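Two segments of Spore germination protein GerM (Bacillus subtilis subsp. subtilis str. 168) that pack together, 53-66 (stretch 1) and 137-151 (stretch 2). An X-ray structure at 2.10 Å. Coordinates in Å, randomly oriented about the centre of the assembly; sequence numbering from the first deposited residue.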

# COMPACT_ATOMS: atom_id res chain seq x y z
N MET A 53 16.61 5.29 -1.15
CA MET A 53 15.22 5.61 -0.87
C MET A 53 14.44 4.32 -0.59
O MET A 53 14.47 3.40 -1.39
CB MET A 53 14.60 6.35 -2.06
CG MET A 53 15.21 7.72 -2.34
SD MET A 53 15.36 8.75 -0.86
CE MET A 53 13.66 9.22 -0.57
N ARG A 54 13.77 4.26 0.55
CA ARG A 54 13.14 3.03 1.00
C ARG A 54 11.71 3.30 1.50
O ARG A 54 11.46 4.30 2.16
CB ARG A 54 13.97 2.40 2.12
CG ARG A 54 13.69 0.93 2.35
CD ARG A 54 14.24 0.11 1.20
NE ARG A 54 15.70 0.05 1.24
CZ ARG A 54 16.46 -0.38 0.24
NH1 ARG A 54 15.91 -0.74 -0.91
NH2 ARG A 54 17.77 -0.44 0.39
N GLU A 55 10.79 2.38 1.21
CA GLU A 55 9.44 2.47 1.75
C GLU A 55 9.45 2.12 3.24
O GLU A 55 9.93 1.06 3.64
CB GLU A 55 8.48 1.55 1.00
CG GLU A 55 8.11 2.01 -0.41
CD GLU A 55 7.15 1.04 -1.12
OE1 GLU A 55 6.64 0.08 -0.48
OE2 GLU A 55 6.87 1.26 -2.31
N LEU A 56 8.96 3.04 4.06
CA LEU A 56 8.63 2.73 5.45
C LEU A 56 7.13 2.88 5.65
O LEU A 56 6.56 3.93 5.35
CB LEU A 56 9.38 3.66 6.40
CG LEU A 56 10.90 3.70 6.27
CD1 LEU A 56 11.47 4.71 7.27
CD2 LEU A 56 11.51 2.32 6.50
N TYR A 57 6.50 1.83 6.16
CA TYR A 57 5.07 1.86 6.38
C TYR A 57 4.76 2.40 7.77
O TYR A 57 4.76 1.68 8.78
CB TYR A 57 4.44 0.48 6.12
CG TYR A 57 4.27 0.22 4.63
CD1 TYR A 57 5.37 -0.11 3.84
CD2 TYR A 57 3.09 0.54 3.98
CE1 TYR A 57 5.26 -0.23 2.47
CE2 TYR A 57 2.97 0.42 2.61
CZ TYR A 57 4.06 0.05 1.85
OH TYR A 57 3.94 -0.05 0.48
N LEU A 58 4.58 3.72 7.82
CA LEU A 58 4.36 4.43 9.07
C LEU A 58 2.87 4.59 9.31
O LEU A 58 2.05 4.18 8.48
CB LEU A 58 5.04 5.80 9.01
CG LEU A 58 6.53 5.77 8.68
CD1 LEU A 58 7.07 7.18 8.50
CD2 LEU A 58 7.32 5.02 9.76
N ILE A 59 2.51 5.20 10.44
CA ILE A 59 1.12 5.46 10.75
C ILE A 59 0.83 6.95 10.66
O ILE A 59 1.48 7.76 11.31
CB ILE A 59 0.78 4.93 12.15
CG1 ILE A 59 1.06 3.42 12.22
CG2 ILE A 59 -0.69 5.21 12.47
CD1 ILE A 59 1.11 2.87 13.63
N ASP A 60 -0.14 7.33 9.84
CA ASP A 60 -0.48 8.74 9.67
C ASP A 60 -1.43 9.23 10.77
O ASP A 60 -1.79 8.47 11.68
CB ASP A 60 -1.01 9.02 8.25
CG ASP A 60 -2.51 8.87 8.11
OD1 ASP A 60 -3.18 8.30 9.01
OD2 ASP A 60 -3.01 9.28 7.03
N LYS A 61 -1.76 10.51 10.74
CA LYS A 61 -2.39 11.14 11.89
C LYS A 61 -3.82 10.65 12.08
O LYS A 61 -4.39 10.83 13.15
CB LYS A 61 -2.36 12.66 11.79
CG LYS A 61 -3.08 13.23 10.59
CD LYS A 61 -3.19 14.75 10.72
CE LYS A 61 -2.70 15.47 9.47
NZ LYS A 61 -3.53 15.14 8.28
N ASN A 62 -4.37 10.00 11.06
CA ASN A 62 -5.74 9.47 11.15
C ASN A 62 -5.75 7.95 11.40
O ASN A 62 -6.81 7.33 11.46
CB ASN A 62 -6.51 9.81 9.89
CG ASN A 62 -6.81 11.31 9.78
OD1 ASN A 62 -6.72 11.89 8.69
ND2 ASN A 62 -7.15 11.93 10.90
N GLY A 63 -4.57 7.37 11.60
CA GLY A 63 -4.48 5.96 11.96
C GLY A 63 -4.16 5.00 10.81
O GLY A 63 -4.03 3.80 11.03
N TYR A 64 -3.99 5.53 9.61
CA TYR A 64 -3.72 4.67 8.45
C TYR A 64 -2.26 4.24 8.41
O TYR A 64 -1.35 5.04 8.65
CB TYR A 64 -4.07 5.37 7.14
CG TYR A 64 -5.54 5.57 6.94
CD1 TYR A 64 -6.35 4.57 6.39
CD2 TYR A 64 -6.14 6.78 7.27
CE1 TYR A 64 -7.70 4.77 6.20
CE2 TYR A 64 -7.50 6.97 7.12
CZ TYR A 64 -8.28 5.97 6.57
OH TYR A 64 -9.63 6.19 6.43
N VAL A 65 -2.04 2.97 8.08
CA VAL A 65 -0.71 2.50 7.72
C VAL A 65 -0.43 2.90 6.28
O VAL A 65 -1.21 2.58 5.38
CB VAL A 65 -0.60 0.97 7.88
CG1 VAL A 65 0.80 0.48 7.53
CG2 VAL A 65 -0.97 0.57 9.30
N VAL A 66 0.66 3.62 6.07
CA VAL A 66 0.91 4.29 4.80
C VAL A 66 2.40 4.26 4.50
O VAL A 66 3.23 4.48 5.38
CB VAL A 66 0.53 5.79 4.84
CG1 VAL A 66 0.59 6.37 3.44
CG2 VAL A 66 -0.85 5.99 5.46
N GLN A 137 -3.00 -4.51 14.79
CA GLN A 137 -3.08 -4.84 13.37
C GLN A 137 -2.18 -3.93 12.54
O GLN A 137 -1.62 -4.36 11.55
CB GLN A 137 -4.52 -4.72 12.87
CG GLN A 137 -5.41 -5.90 13.21
CD GLN A 137 -6.37 -6.24 12.09
OE1 GLN A 137 -6.05 -7.04 11.21
NE2 GLN A 137 -7.52 -5.59 12.09
N LYS A 138 -2.05 -2.68 12.95
CA LYS A 138 -1.17 -1.74 12.26
C LYS A 138 0.25 -2.25 12.23
O LYS A 138 0.92 -2.20 11.19
CB LYS A 138 -1.20 -0.37 12.94
CG LYS A 138 -2.57 0.29 12.96
CD LYS A 138 -2.51 1.66 13.63
CE LYS A 138 -3.86 2.07 14.18
NZ LYS A 138 -4.91 2.12 13.13
N ILE A 139 0.72 -2.73 13.38
CA ILE A 139 2.08 -3.23 13.49
C ILE A 139 2.33 -4.42 12.55
O ILE A 139 3.34 -4.47 11.85
CB ILE A 139 2.40 -3.60 14.95
CG1 ILE A 139 2.58 -2.32 15.76
CG2 ILE A 139 3.65 -4.47 15.04
CD1 ILE A 139 2.39 -2.52 17.25
N VAL A 140 1.41 -5.37 12.53
CA VAL A 140 1.55 -6.54 11.65
C VAL A 140 1.60 -6.12 10.18
O VAL A 140 2.43 -6.60 9.42
CB VAL A 140 0.38 -7.54 11.82
CG1 VAL A 140 0.56 -8.73 10.89
CG2 VAL A 140 0.29 -8.02 13.26
N GLN A 141 0.72 -5.21 9.80
CA GLN A 141 0.65 -4.75 8.41
C GLN A 141 1.88 -3.94 8.03
O GLN A 141 2.41 -4.11 6.93
CB GLN A 141 -0.62 -3.93 8.19
CG GLN A 141 -1.89 -4.76 8.22
CD GLN A 141 -3.14 -3.94 8.40
OE1 GLN A 141 -3.09 -2.70 8.45
NE2 GLN A 141 -4.28 -4.61 8.49
N SER A 142 2.34 -3.09 8.95
CA SER A 142 3.54 -2.28 8.72
C SER A 142 4.77 -3.15 8.44
O SER A 142 5.48 -2.96 7.46
CB SER A 142 3.81 -1.39 9.92
OG SER A 142 5.05 -0.71 9.79
N VAL A 143 5.01 -4.10 9.33
CA VAL A 143 6.13 -5.01 9.18
C VAL A 143 6.01 -5.80 7.88
O VAL A 143 6.97 -5.91 7.12
CB VAL A 143 6.22 -5.97 10.38
CG1 VAL A 143 7.22 -7.07 10.11
CG2 VAL A 143 6.60 -5.21 11.64
N THR A 144 4.81 -6.29 7.61
CA THR A 144 4.59 -7.11 6.43
C THR A 144 4.85 -6.33 5.15
O THR A 144 5.51 -6.81 4.24
CB THR A 144 3.16 -7.69 6.40
OG1 THR A 144 2.95 -8.51 7.56
CG2 THR A 144 2.95 -8.53 5.16
N TRP A 145 4.31 -5.12 5.08
CA TRP A 145 4.40 -4.34 3.85
C TRP A 145 5.80 -3.75 3.69
O TRP A 145 6.31 -3.65 2.57
CB TRP A 145 3.34 -3.25 3.80
CG TRP A 145 1.99 -3.76 3.40
CD1 TRP A 145 1.22 -4.64 4.08
CD2 TRP A 145 1.28 -3.43 2.21
NE1 TRP A 145 0.09 -4.92 3.38
CE2 TRP A 145 0.08 -4.18 2.23
CE3 TRP A 145 1.52 -2.58 1.13
CZ2 TRP A 145 -0.86 -4.13 1.20
CZ3 TRP A 145 0.58 -2.52 0.10
CH2 TRP A 145 -0.59 -3.30 0.14
N THR A 146 6.45 -3.45 4.81
CA THR A 146 7.82 -2.96 4.75
C THR A 146 8.80 -4.04 4.24
O THR A 146 9.63 -3.78 3.37
CB THR A 146 8.29 -2.40 6.10
OG1 THR A 146 7.44 -1.31 6.49
CG2 THR A 146 9.72 -1.90 6.00
N LEU A 147 8.65 -5.26 4.75
CA LEU A 147 9.52 -6.36 4.34
C LEU A 147 9.28 -6.76 2.89
O LEU A 147 10.22 -7.04 2.15
CB LEU A 147 9.33 -7.58 5.25
CG LEU A 147 9.99 -7.46 6.62
CD1 LEU A 147 9.67 -8.67 7.48
CD2 LEU A 147 11.49 -7.28 6.45
N THR A 148 8.02 -6.76 2.46
CA THR A 148 7.67 -7.28 1.14
C THR A 148 7.90 -6.29 0.02
O THR A 148 7.63 -6.60 -1.14
CB THR A 148 6.21 -7.79 1.09
OG1 THR A 148 5.32 -6.80 1.60
CG2 THR A 148 6.07 -9.07 1.91
N GLN A 149 8.44 -5.12 0.34
CA GLN A 149 8.86 -4.21 -0.73
C GLN A 149 10.06 -4.78 -1.49
O GLN A 149 10.32 -4.39 -2.62
CB GLN A 149 9.20 -2.82 -0.18
CG GLN A 149 10.57 -2.71 0.47
CD GLN A 149 10.76 -1.37 1.13
OE1 GLN A 149 11.06 -0.38 0.47
NE2 GLN A 149 10.56 -1.31 2.45
N PHE A 150 10.82 -5.65 -0.85
CA PHE A 150 12.01 -6.24 -1.46
C PHE A 150 11.64 -7.44 -2.32
O PHE A 150 10.75 -8.24 -1.98
CB PHE A 150 12.98 -6.68 -0.38
CG PHE A 150 13.44 -5.56 0.50
CD1 PHE A 150 14.42 -4.69 0.08
CD2 PHE A 150 12.90 -5.39 1.77
CE1 PHE A 150 14.86 -3.66 0.90
CE2 PHE A 150 13.31 -4.36 2.59
CZ PHE A 150 14.28 -3.48 2.14
N SER A 151 12.16 -7.57 -3.43
CA SER A 151 11.79 -8.60 -4.41
C SER A 151 12.08 -10.01 -3.89
O SER A 151 11.47 -10.97 -4.33
CB SER A 151 12.50 -8.35 -5.75
OG SER A 151 13.89 -8.48 -5.59

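Strand 53-60 lies along helix 137-147, nearly antiparallel, their axes 172° apart in direction and 7.3 Å apart at closest approach. Side chains of the helix and the loop after it reach the strand's peptide groups, so much of the bonding joins side chain to backbone.

Arg 54 starts out sideways, but its long side chain curls back, bringing NH1 to 3.6 Å from CE1 of Phe 150, which lies over one face of the flat guanidinium. At Glu 55 the partner is Gln 149, whose carboxamide both accepts and donates: Glu 55 N gives a hydrogen bond to Gln 149 OE1 (2.9 Å), and Gln 149 NE2 gives one to Glu 55 O (2.7 Å). Gln 149 NE2 also bonds Thr 146 O (2.8 Å).

Tyr 57 points toward the helix and is the most extensively covered residue. Its N donates to Thr 146 OG1 (3.3 Å), while its O accepts from Ser 142 OG (2.6 Å); these short hydroxyl side chains suit a place where the backbones come close, the CA atoms of Tyr 57 and Ser 142 being 5.0 Å apart. Trp 145 CB sits over the tyrosine ring face, 3.5 Å from its centroid, in a CH-pi contact. The tyrosine hydroxyl is satisfied within its own strand, with OH donating to Glu 55 OE1 (2.9 Å).

Two residues on, Ile 59 again faces the helix, its CD1 3.8 Å from CD of Lys 138. A type I turn, Asp 60 to Gly 63, then reverses the chain. Gly 63 has a positive phi that favours glycine, and its O accepts from Lys 138 NZ (2.8 Å). Val 65 completes the apolar contact, with CG2 3.8 Å from Lys 138 CB. Lys 138 therefore serves two chemistries: methylenes against aliphatic groups, ammonium on a carbonyl.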